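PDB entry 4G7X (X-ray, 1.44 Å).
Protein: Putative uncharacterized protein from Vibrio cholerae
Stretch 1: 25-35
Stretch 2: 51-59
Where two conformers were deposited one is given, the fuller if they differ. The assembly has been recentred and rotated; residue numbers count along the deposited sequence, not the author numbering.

Stretch 1 (25-35) LFGFGSPIVQS
Stretch 2, residues 51-59: GFVWSCLSN

No hydrogen bond crosses between the two stretches, so the 507 Å² they bury together, summed over both sides, rests on packing, chiefly against Trp-54. Stretch 2 is extended, with strands at 51-52 and 54-59, and the CB atoms of Phe-52, Trp-54 and Cys-56 point toward stretch 1 while those of Val-53, Ser-55 and Leu-57 point away. From Phe-28 to Ile-32 the chain runs opposite to 54-56: the CA of Phe-28 lies 6.5 Å from the CA of Cys-56, and the CA of Ile-32 lies 7.0 Å from the CA of Trp-54.

Stretch 1 enters as a strand. Phe-26 (phi/psi -137/168) is buried and points toward stretch 2; with chi1 m and chi2 -85°, its CD2 comes 3.6 Å from Trp-54 CZ3. The planes of its ring and the tryptophan six-membered ring meet at 27°, but the centroids are 5.6 Å apart, so the rings are slid past each other and barely overlap.

A type II turn from Gly-27 to Ser-30 then redirects the chain. Phe-28 (-58/143) and Gly-29 (75/13) occupy its central positions, and the positive phi of Gly-29 favours glycine. Ser-30 N donates to Gly-27 O at 3.3 Å, and Ser-30 OG donates to the same Gly-27 O at 2.7 Å, a small polar side chain thus bracing the turn. From the exposed corner, Phe-28 (chi1 -160°, t; chi2 -118°) starts sideways but brings its ring end closer: CE2 is 3.4 Å from Leu-57 O and 4.1 Å from Cys-56 CB.

Beyond the turn, backbone atoms line the tryptophan. Ser-30 O is 3.7 Å from Trp-54 CZ2, Pro-31 O is 3.2 Å from Trp-54 CH2, and Val-33 N is 3.5 Å from Trp-54 CZ3. The CA-to-CB bond of Pro-31 (-64/167) points away from stretch 2. Trp-54, its indole set by chi1 171° (t) and chi2 -82°, has 130 Å² covered, the largest area of any residue here; its broad surface suits this row of contacts.

Ile-32 (-70/101; chi1 m, chi2 t) makes a CH-pi contact: CG1 sits 3.7 Å from the centroid of the Trp-54 five-membered ring, 8° off its normal. Its long branch continues to CD1, 3.9 Å from Phe-52 CD1, so one aliphatic side chain touches both aromatics. Val-33 (-61/123; chi1 t) adds CG2, 4.1 Å from Trp-54 CH2.

Gln-34 (-87/-44) folds back with all three chi angles near -65°. Its NE2 donates to Ile-32 O at 2.8 Å and 170°, and NE2 also lies over one face of the Phe-52 ring (chi1 m, chi2 110°).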

# COMPACT_ATOMS: atom_id res chain seq x y z
N LEU A 25 8.59 -3.55 -0.94
CA LEU A 25 9.77 -2.79 -0.54
C LEU A 25 11.05 -3.42 -1.06
O LEU A 25 11.18 -4.65 -1.08
CB LEU A 25 9.85 -2.69 0.99
CG LEU A 25 8.62 -2.13 1.69
CD1 LEU A 25 8.81 -2.23 3.20
CD2 LEU A 25 8.30 -0.71 1.26
N PHE A 26 11.99 -2.58 -1.46
CA PHE A 26 13.28 -3.04 -1.97
C PHE A 26 14.39 -2.19 -1.38
O PHE A 26 14.14 -1.14 -0.78
CB PHE A 26 13.32 -2.98 -3.50
CG PHE A 26 12.21 -3.73 -4.16
CD1 PHE A 26 12.32 -5.10 -4.40
CD2 PHE A 26 11.02 -3.09 -4.50
CE1 PHE A 26 11.29 -5.80 -4.99
CE2 PHE A 26 9.98 -3.78 -5.10
CZ PHE A 26 10.11 -5.14 -5.34
N GLY A 27 15.62 -2.65 -1.56
CA GLY A 27 16.78 -1.88 -1.13
C GLY A 27 16.92 -0.57 -1.87
O GLY A 27 16.47 -0.42 -3.01
N PHE A 28 17.56 0.40 -1.21
CA PHE A 28 17.84 1.69 -1.81
C PHE A 28 18.69 1.50 -3.07
O PHE A 28 19.54 0.61 -3.13
CB PHE A 28 18.59 2.54 -0.79
CG PHE A 28 18.55 4.02 -1.06
CD1 PHE A 28 19.73 4.72 -1.31
CD2 PHE A 28 17.34 4.72 -1.06
CE1 PHE A 28 19.70 6.08 -1.55
CE2 PHE A 28 17.31 6.09 -1.30
CZ PHE A 28 18.50 6.77 -1.55
N GLY A 29 18.42 2.32 -4.08
CA GLY A 29 19.19 2.25 -5.33
C GLY A 29 18.82 1.07 -6.22
O GLY A 29 19.54 0.75 -7.16
N SER A 30 17.71 0.41 -5.92
CA SER A 30 17.23 -0.65 -6.79
C SER A 30 16.76 -0.06 -8.11
O SER A 30 16.23 1.05 -8.13
CB SER A 30 16.04 -1.38 -6.15
OG SER A 30 16.44 -2.18 -5.06
N PRO A 31 16.93 -0.81 -9.21
CA PRO A 31 16.20 -0.45 -10.42
C PRO A 31 14.72 -0.62 -10.13
O PRO A 31 14.35 -1.22 -9.11
CB PRO A 31 16.68 -1.50 -11.42
CG PRO A 31 16.96 -2.69 -10.58
CD PRO A 31 17.58 -2.13 -9.33
N ILE A 32 13.87 -0.10 -11.01
CA ILE A 32 12.44 -0.28 -10.85
C ILE A 32 12.12 -1.74 -11.13
O ILE A 32 12.07 -2.17 -12.28
CB ILE A 32 11.62 0.67 -11.75
CG1 ILE A 32 12.05 2.12 -11.51
CG2 ILE A 32 10.13 0.49 -11.48
CD1 ILE A 32 11.28 3.15 -12.31
N VAL A 33 11.93 -2.50 -10.06
CA VAL A 33 11.72 -3.94 -10.16
C VAL A 33 10.46 -4.21 -10.99
O VAL A 33 9.39 -3.71 -10.68
CB VAL A 33 11.70 -4.60 -8.76
CG1 VAL A 33 11.42 -6.09 -8.87
CG2 VAL A 33 13.02 -4.37 -8.05
N GLN A 34 10.62 -4.97 -12.07
CA GLN A 34 9.58 -5.11 -13.08
C GLN A 34 8.57 -6.20 -12.79
O GLN A 34 7.36 -6.01 -12.95
CB GLN A 34 10.21 -5.34 -14.46
CG GLN A 34 11.03 -4.15 -14.96
CD GLN A 34 10.16 -2.94 -15.27
OE1 GLN A 34 9.35 -2.98 -16.19
NE2 GLN A 34 10.32 -1.88 -14.49
N SER A 35 9.07 -7.35 -12.36
CA SER A 35 8.23 -8.50 -12.06
C SER A 35 8.74 -9.18 -10.80
O SER A 35 9.95 -9.33 -10.62
CB SER A 35 8.22 -9.49 -13.22
OG SER A 35 7.66 -8.91 -14.40
N GLY A 51 4.00 7.71 -15.02
CA GLY A 51 5.11 6.77 -15.11
C GLY A 51 4.91 5.61 -14.16
O GLY A 51 3.80 5.40 -13.66
N PHE A 52 5.97 4.85 -13.92
CA PHE A 52 5.89 3.74 -12.97
C PHE A 52 5.53 4.27 -11.59
O PHE A 52 6.01 5.32 -11.17
CB PHE A 52 7.20 2.96 -12.93
CG PHE A 52 7.49 2.22 -14.20
CD1 PHE A 52 8.52 2.63 -15.04
CD2 PHE A 52 6.71 1.14 -14.57
CE1 PHE A 52 8.77 1.94 -16.22
CE2 PHE A 52 6.95 0.45 -15.75
CZ PHE A 52 7.99 0.86 -16.58
N VAL A 53 4.68 3.53 -10.88
CA VAL A 53 4.26 3.92 -9.54
C VAL A 53 5.30 3.38 -8.56
O VAL A 53 5.14 2.31 -7.96
CB VAL A 53 2.84 3.45 -9.21
CG1 VAL A 53 2.37 4.08 -7.90
CG2 VAL A 53 1.88 3.80 -10.34
N TRP A 54 6.37 4.15 -8.41
CA TRP A 54 7.62 3.73 -7.78
C TRP A 54 8.33 4.93 -7.24
O TRP A 54 8.35 5.98 -7.88
CB TRP A 54 8.51 3.07 -8.84
CG TRP A 54 9.92 2.78 -8.38
CD1 TRP A 54 10.99 3.67 -8.32
CD2 TRP A 54 10.45 1.51 -7.89
NE1 TRP A 54 12.11 3.05 -7.84
CE2 TRP A 54 11.86 1.75 -7.57
CE3 TRP A 54 9.92 0.24 -7.70
CZ2 TRP A 54 12.68 0.74 -7.08
CZ3 TRP A 54 10.75 -0.76 -7.20
CH2 TRP A 54 12.10 -0.52 -6.90
N SER A 55 8.94 4.80 -6.06
CA SER A 55 9.82 5.84 -5.55
C SER A 55 10.85 5.27 -4.58
O SER A 55 10.64 4.22 -4.00
CB SER A 55 9.01 6.97 -4.88
OG SER A 55 8.27 6.50 -3.78
N CYS A 56 11.97 5.97 -4.45
CA CYS A 56 12.97 5.64 -3.43
C CYS A 56 13.05 6.77 -2.41
O CYS A 56 12.98 7.95 -2.77
CB CYS A 56 14.34 5.33 -4.05
SG CYS A 56 14.32 3.95 -5.24
N LEU A 57 13.17 6.40 -1.13
CA LEU A 57 13.14 7.34 -0.02
C LEU A 57 14.32 7.12 0.92
O LEU A 57 14.85 6.01 1.03
CB LEU A 57 11.85 7.19 0.79
CG LEU A 57 10.52 7.01 0.06
CD1 LEU A 57 10.42 5.60 -0.51
CD2 LEU A 57 9.37 7.27 1.01
N SER A 58 14.72 8.19 1.61
CA SER A 58 15.74 8.12 2.65
C SER A 58 15.23 8.94 3.83
O SER A 58 15.25 10.17 3.79
CB SER A 58 17.07 8.67 2.14
OG SER A 58 18.08 8.56 3.12
N ASN A 59 14.74 8.25 4.85
CA ASN A 59 14.11 8.91 6.00
C ASN A 59 14.19 8.08 7.29
O ASN A 59 15.05 7.21 7.42
CB ASN A 59 12.66 9.29 5.66
CG ASN A 59 11.81 8.09 5.26
OD1 ASN A 59 12.02 6.97 5.72
ND2 ASN A 59 10.82 8.33 4.40